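Local coordinates for protein GDP-mannose-dependent alpha-(1-6)-phosphatidylinositol monomannoside mannosyltransferase (Corynebacterium glutamicum, PDB 3OKC) that belongs to the GT-B class of glycosyltransferases, enzymes built from two Rossmann-like domains that face each other across a cleft, at residues A[100-105]-A[139-144]; A[94-99]-A[135-140]. All coordinates share one frame; numbering follows the deposited sequence.

Interaction 1: A[100-105]-A[139-144]; sequences LMAGTA and TEVDVL
L100 and E140 are joined through a water that donates to L100 O at 2.7 Å, the shortest polar bond of the contact. The same water reaches E140 OE2 at 3.5 Å, a weak bond, so the bridge is firm at its carbonyl end and loose at the carboxylate. The other carboxylate oxygen is used directly: G103 N donates to E140 OE1 at 3.2 Å, but the N-H...O angle of only 132° makes this bond weak too. The torsions explain how one side chain meets both groups. With chi1 at -68° the CG of E140 lies anti to its own carbonyl carbon, and with chi2 at 174° the chain runs out extended, carrying the carboxylate past A102 to the backbone of G103. Because G103 N belongs to the first turn of helix 102-108, the negative charge sits close to the N-terminal end of that helix, which may stabilise it modestly.

Beneath these polar links lies a small apolar patch. A102 CB rests on E140 CB at 3.7 Å, against the root of the side chain and not its charged end, and V141 CG2 meets A102 CB at 4.0 Å. A102 and V141 both also touch V113 of strand 112-116, which places the patch against the sheet. The chain runs from helix 128-140 through E140 and V141 into strand 143-146; its packing against the start of helix 102-108 is the meeting of successive helical crossovers over a parallel sheet, as in a Rossmann-like domain.

Interaction 2: A[94-99]-A[135-140]; sequences AAAPLA and RKIGTE
With chi1 of -71° I137 sets its CG1 anti to its own carbonyl carbon and its CG2 anti to its backbone N, and this turns both branches toward A99. I137 CG2 meets A99 CB at 3.8 Å, while I137 CG1 passes A99 C at 4.0 Å. A chi2 of 160° extends the longer branch and carries it on to the earlier part of segment 94-99, where I137 CD1 ends 3.8 Å from A95 O and 4.2 Å from A96 CA. A95 O already accepts a 2.8 Å hydrogen bond from A99 N; the methyl therefore packs beside an oxygen that is engaged within its own turn. The cis peptide before P97 lies inside this turn, which connects strand 89-92 of the parallel sheet to helix 102-108 in the N-terminal, Rossmann-like half of the GT-B fold. A95 and A99 also touch A115 of strand 112-116, so the alanine side chains lie between helix 128-140 and the sheet.

A96 adds a looser apolar touch, its CB 4.3 Å from I137 CD1, and the side chain of L100 also packs on I137. Elsewhere on helix 128-140, the guanidinium of R135 donates to S157 O and A158 O, tying it to helix 149-159.

From the N terminus, the chain leaves strand 89-92, runs through 94-99 and directly on into 100-105, then passes strand 112-116 before returning along helix 128-140. Interaction 2 closes the loop from 94-99 to 135-140, and interaction 1 closes the one from 100-105 to 139-144. Since both ends of interaction 1 lie later in sequence, the two loops cross and do not nest; their second segments share T139 and E140. Their centres are about 6 Å apart, and L100 CD2 joins them by packing 3.9 Å from I137 CG1. Together they tie the connection between strand 89-92 and helix 102-108 to the end of helix 128-140 and the approach to strand 143-146.

Interaction 1: A[100-105]-A[139-144]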
loop_
_atom_site.group_PDB
_atom_site.type_symbol
_atom_site.label_atom_id
_atom_site.label_comp_id
_atom_site.label_asym_id
_atom_site.label_seq_id
_atom_site.Cartn_x
_atom_site.Cartn_y
_atom_site.Cartn_z
ATOM N N LEU A 100 -19.164 12.782 0.132
ATOM C CA LEU A 100 -20.264 13.663 -0.283
ATOM C C LEU A 100 -21.232 13.947 0.870
ATOM O O LEU A 100 -22.104 14.806 0.759
ATOM C CB LEU A 100 -21.019 13.086 -1.490
ATOM C CG LEU A 100 -20.348 13.166 -2.873
ATOM C CD1 LEU A 100 -21.109 12.337 -3.905
ATOM C CD2 LEU A 100 -20.183 14.612 -3.358
ATOM N N MET A 101 -21.062 13.215 1.972
ATOM C CA MET A 101 -21.812 13.420 3.212
ATOM C C MET A 101 -21.116 14.410 4.145
ATOM O O MET A 101 -21.574 14.632 5.269
ATOM C CB MET A 101 -22.000 12.090 3.951
ATOM C CG MET A 101 -22.769 11.024 3.182
ATOM S SD MET A 101 -23.624 9.865 4.271
ATOM C CE MET A 101 -22.280 8.811 4.819
ATOM N N ALA A 102 -20.015 15.001 3.683
ATOM C CA ALA A 102 -19.214 15.917 4.503
ATOM C C ALA A 102 -19.977 17.162 4.962
ATOM O O ALA A 102 -19.724 17.676 6.057
ATOM C CB ALA A 102 -17.940 16.310 3.780
ATOM N N GLY A 103 -20.895 17.646 4.121
ATOM C CA GLY A 103 -21.786 18.750 4.473
ATOM C C GLY A 103 -22.608 18.468 5.719
ATOM O O GLY A 103 -22.664 19.292 6.631
ATOM N N THR A 104 -23.236 17.295 5.757
ATOM C CA THR A 104 -24.022 16.850 6.907
ATOM C C THR A 104 -23.186 16.763 8.187
ATOM O O THR A 104 -23.675 17.093 9.265
ATOM C CB THR A 104 -24.707 15.486 6.628
ATOM O OG1 THR A 104 -25.602 15.620 5.519
ATOM C CG2 THR A 104 -25.495 14.991 7.844
ATOM N N ALA A 105 -21.937 16.314 8.060
ATOM C CA ALA A 105 -21.004 16.220 9.190
ATOM C C ALA A 105 -20.788 17.583 9.850
ATOM O O ALA A 105 -20.844 17.696 11.078
ATOM C CB ALA A 105 -19.671 15.613 8.744
ATOM N N THR A 139 -14.874 21.139 -1.643
ATOM C CA THR A 139 -15.462 22.319 -0.997
ATOM C C THR A 139 -15.967 22.055 0.429
ATOM O O THR A 139 -16.068 22.978 1.231
ATOM C CB THR A 139 -16.603 22.960 -1.844
ATOM O OG1 THR A 139 -17.695 22.042 -1.977
ATOM C CG2 THR A 139 -16.108 23.345 -3.229
ATOM N N GLU A 140 -16.261 20.797 0.745
ATOM C CA GLU A 140 -16.849 20.433 2.037
ATOM C C GLU A 140 -15.855 19.815 3.023
ATOM O O GLU A 140 -16.144 19.699 4.218
ATOM C CB GLU A 140 -18.029 19.486 1.822
ATOM C CG GLU A 140 -19.230 20.145 1.151
ATOM C CD GLU A 140 -20.336 19.161 0.807
ATOM O OE1 GLU A 140 -20.162 17.937 1.037
ATOM O OE2 GLU A 140 -21.387 19.617 0.302
ATOM N N VAL A 141 -14.687 19.429 2.513
ATOM C CA VAL A 141 -13.661 18.746 3.293
ATOM C C VAL A 141 -12.538 19.719 3.673
ATOM O O VAL A 141 -12.071 20.503 2.840
ATOM C CB VAL A 141 -13.108 17.518 2.511
ATOM C CG1 VAL A 141 -11.770 17.071 3.046
ATOM C CG2 VAL A 141 -14.098 16.364 2.556
ATOM N N ASP A 142 -12.122 19.666 4.937
ATOM C CA ASP A 142 -11.060 20.530 5.456
ATOM C C ASP A 142 -9.662 19.960 5.189
ATOM O O ASP A 142 -8.722 20.712 4.924
ATOM C CB ASP A 142 -11.259 20.770 6.959
ATOM C CG ASP A 142 -12.677 21.223 7.298
ATOM O OD1 ASP A 142 -13.081 22.326 6.867
ATOM O OD2 ASP A 142 -13.394 20.476 7.994
ATOM N N VAL A 143 -9.532 18.636 5.266
ATOM C CA VAL A 143 -8.256 17.954 5.042
ATOM C C VAL A 143 -8.432 16.812 4.040
ATOM O O VAL A 143 -9.256 15.916 4.243
ATOM C CB VAL A 143 -7.633 17.406 6.368
ATOM C CG1 VAL A 143 -6.297 16.719 6.100
ATOM C CG2 VAL A 143 -7.452 18.518 7.403
ATOM N N LEU A 144 -7.660 16.861 2.958
ATOM C CA LEU A 144 -7.655 15.809 1.946
ATOM C C LEU A 144 -6.291 15.119 1.991
ATOM O O LEU A 144 -5.263 15.744 1.716
ATOM C CB LEU A 144 -7.934 16.414 0.560
ATOM C CG LEU A 144 -8.442 15.621 -0.659
ATOM C CD1 LEU A 144 -7.323 14.829 -1.349
ATOM C CD2 LEU A 144 -9.649 14.725 -0.338
HETATM O O HOH W 1 -22.836 16.722 -1.029
#

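Interaction 2: A[94-99]-A[135-140]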
loop_
_atom_site.group_PDB
_atom_site.type_symbol
_atom_site.label_atom_id
_atom_site.label_comp_id
_atom_site.label_asym_id
_atom_site.label_seq_id
_atom_site.Cartn_x
_atom_site.Cartn_y
_atom_site.Cartn_z
ATOM N N ALA A 94 -12.390 6.604 2.695
ATOM C CA ALA A 94 -12.275 6.680 1.241
ATOM C C ALA A 94 -13.139 7.833 0.753
ATOM O O ALA A 94 -14.342 7.865 1.009
ATOM C CB ALA A 94 -12.705 5.377 0.597
ATOM N N ALA A 95 -12.524 8.782 0.056
ATOM C CA ALA A 95 -13.194 10.023 -0.321
ATOM C C ALA A 95 -14.434 9.808 -1.188
ATOM O O ALA A 95 -15.530 10.214 -0.811
ATOM C CB ALA A 95 -12.213 10.979 -0.998
ATOM N N ALA A 96 -14.264 9.165 -2.338
ATOM C CA ALA A 96 -15.347 9.038 -3.309
ATOM C C ALA A 96 -16.004 7.654 -3.249
ATOM O O ALA A 96 -15.313 6.639 -3.341
ATOM C CB ALA A 96 -14.830 9.336 -4.716
ATOM N N PRO A 97 -17.346 7.609 -3.107
ATOM C CA PRO A 97 -18.268 8.748 -3.025
ATOM C C PRO A 97 -18.715 9.197 -1.617
ATOM O O PRO A 97 -19.424 10.201 -1.510
ATOM C CB PRO A 97 -19.488 8.230 -3.790
ATOM C CG PRO A 97 -19.482 6.722 -3.518
ATOM C CD PRO A 97 -18.083 6.330 -3.082
ATOM N N LEU A 98 -18.318 8.478 -0.566
ATOM C CA LEU A 98 -18.855 8.712 0.787
ATOM C C LEU A 98 -18.640 10.113 1.376
ATOM O O LEU A 98 -19.491 10.605 2.122
ATOM C CB LEU A 98 -18.372 7.643 1.781
ATOM C CG LEU A 98 -19.187 6.355 1.948
ATOM C CD1 LEU A 98 -18.604 5.525 3.076
ATOM C CD2 LEU A 98 -20.663 6.639 2.208
ATOM N N ALA A 99 -17.522 10.753 1.043
ATOM C CA ALA A 99 -17.249 12.115 1.519
ATOM C C ALA A 99 -18.219 13.185 0.986
ATOM O O ALA A 99 -18.112 14.353 1.351
ATOM C CB ALA A 99 -15.796 12.511 1.247
ATOM N N ARG A 135 -14.930 17.922 -6.943
ATOM C CA ARG A 135 -14.996 19.341 -6.585
ATOM C C ARG A 135 -15.932 19.585 -5.401
ATOM O O ARG A 135 -15.617 20.373 -4.509
ATOM C CB ARG A 135 -15.408 20.192 -7.797
ATOM C CG ARG A 135 -15.430 21.701 -7.555
ATOM C CD ARG A 135 -14.090 22.233 -7.037
ATOM N NE ARG A 135 -13.004 22.046 -7.997
ATOM C CZ ARG A 135 -12.659 22.926 -8.934
ATOM N NH1 ARG A 135 -13.312 24.075 -9.053
ATOM N NH2 ARG A 135 -11.655 22.659 -9.754
ATOM N N LYS A 136 -17.074 18.903 -5.404
ATOM C CA LYS A 136 -18.066 19.025 -4.338
ATOM C C LYS A 136 -17.509 18.514 -3.011
ATOM O O LYS A 136 -17.732 19.127 -1.965
ATOM C CB LYS A 136 -19.351 18.277 -4.709
ATOM C CG LYS A 136 -20.511 18.517 -3.751
ATOM C CD LYS A 136 -21.827 18.010 -4.330
ATOM N N ILE A 137 -16.786 17.394 -3.069
ATOM C CA ILE A 137 -16.073 16.848 -1.915
ATOM C C ILE A 137 -15.057 17.869 -1.400
ATOM O O ILE A 137 -15.031 18.174 -0.209
ATOM C CB ILE A 137 -15.388 15.485 -2.255
ATOM C CG1 ILE A 137 -16.444 14.388 -2.438
ATOM C CG2 ILE A 137 -14.363 15.081 -1.173
ATOM C CD1 ILE A 137 -15.965 13.166 -3.212
ATOM N N GLY A 138 -14.249 18.407 -2.312
ATOM C CA GLY A 138 -13.217 19.386 -1.980
ATOM C C GLY A 138 -13.704 20.629 -1.254
ATOM O O GLY A 138 -13.032 21.115 -0.347
ATOM N N THR A 139 -14.874 21.139 -1.643
ATOM C CA THR A 139 -15.462 22.319 -0.997
ATOM C C THR A 139 -15.967 22.055 0.429
ATOM O O THR A 139 -16.068 22.978 1.231
ATOM C CB THR A 139 -16.603 22.960 -1.844
ATOM O OG1 THR A 139 -17.695 22.042 -1.977
ATOM C CG2 THR A 139 -16.108 23.345 -3.229
ATOM N N GLU A 140 -16.261 20.797 0.745
ATOM C CA GLU A 140 -16.849 20.433 2.037
ATOM C C GLU A 140 -15.855 19.815 3.023
ATOM O O GLU A 140 -16.144 19.699 4.218
ATOM C CB GLU A 140 -18.029 19.486 1.822
ATOM C CG GLU A 140 -19.230 20.145 1.151
ATOM C CD GLU A 140 -20.336 19.161 0.807
ATOM O OE1 GLU A 140 -20.162 17.937 1.037
ATOM O OE2 GLU A 140 -21.387 19.617 0.302
#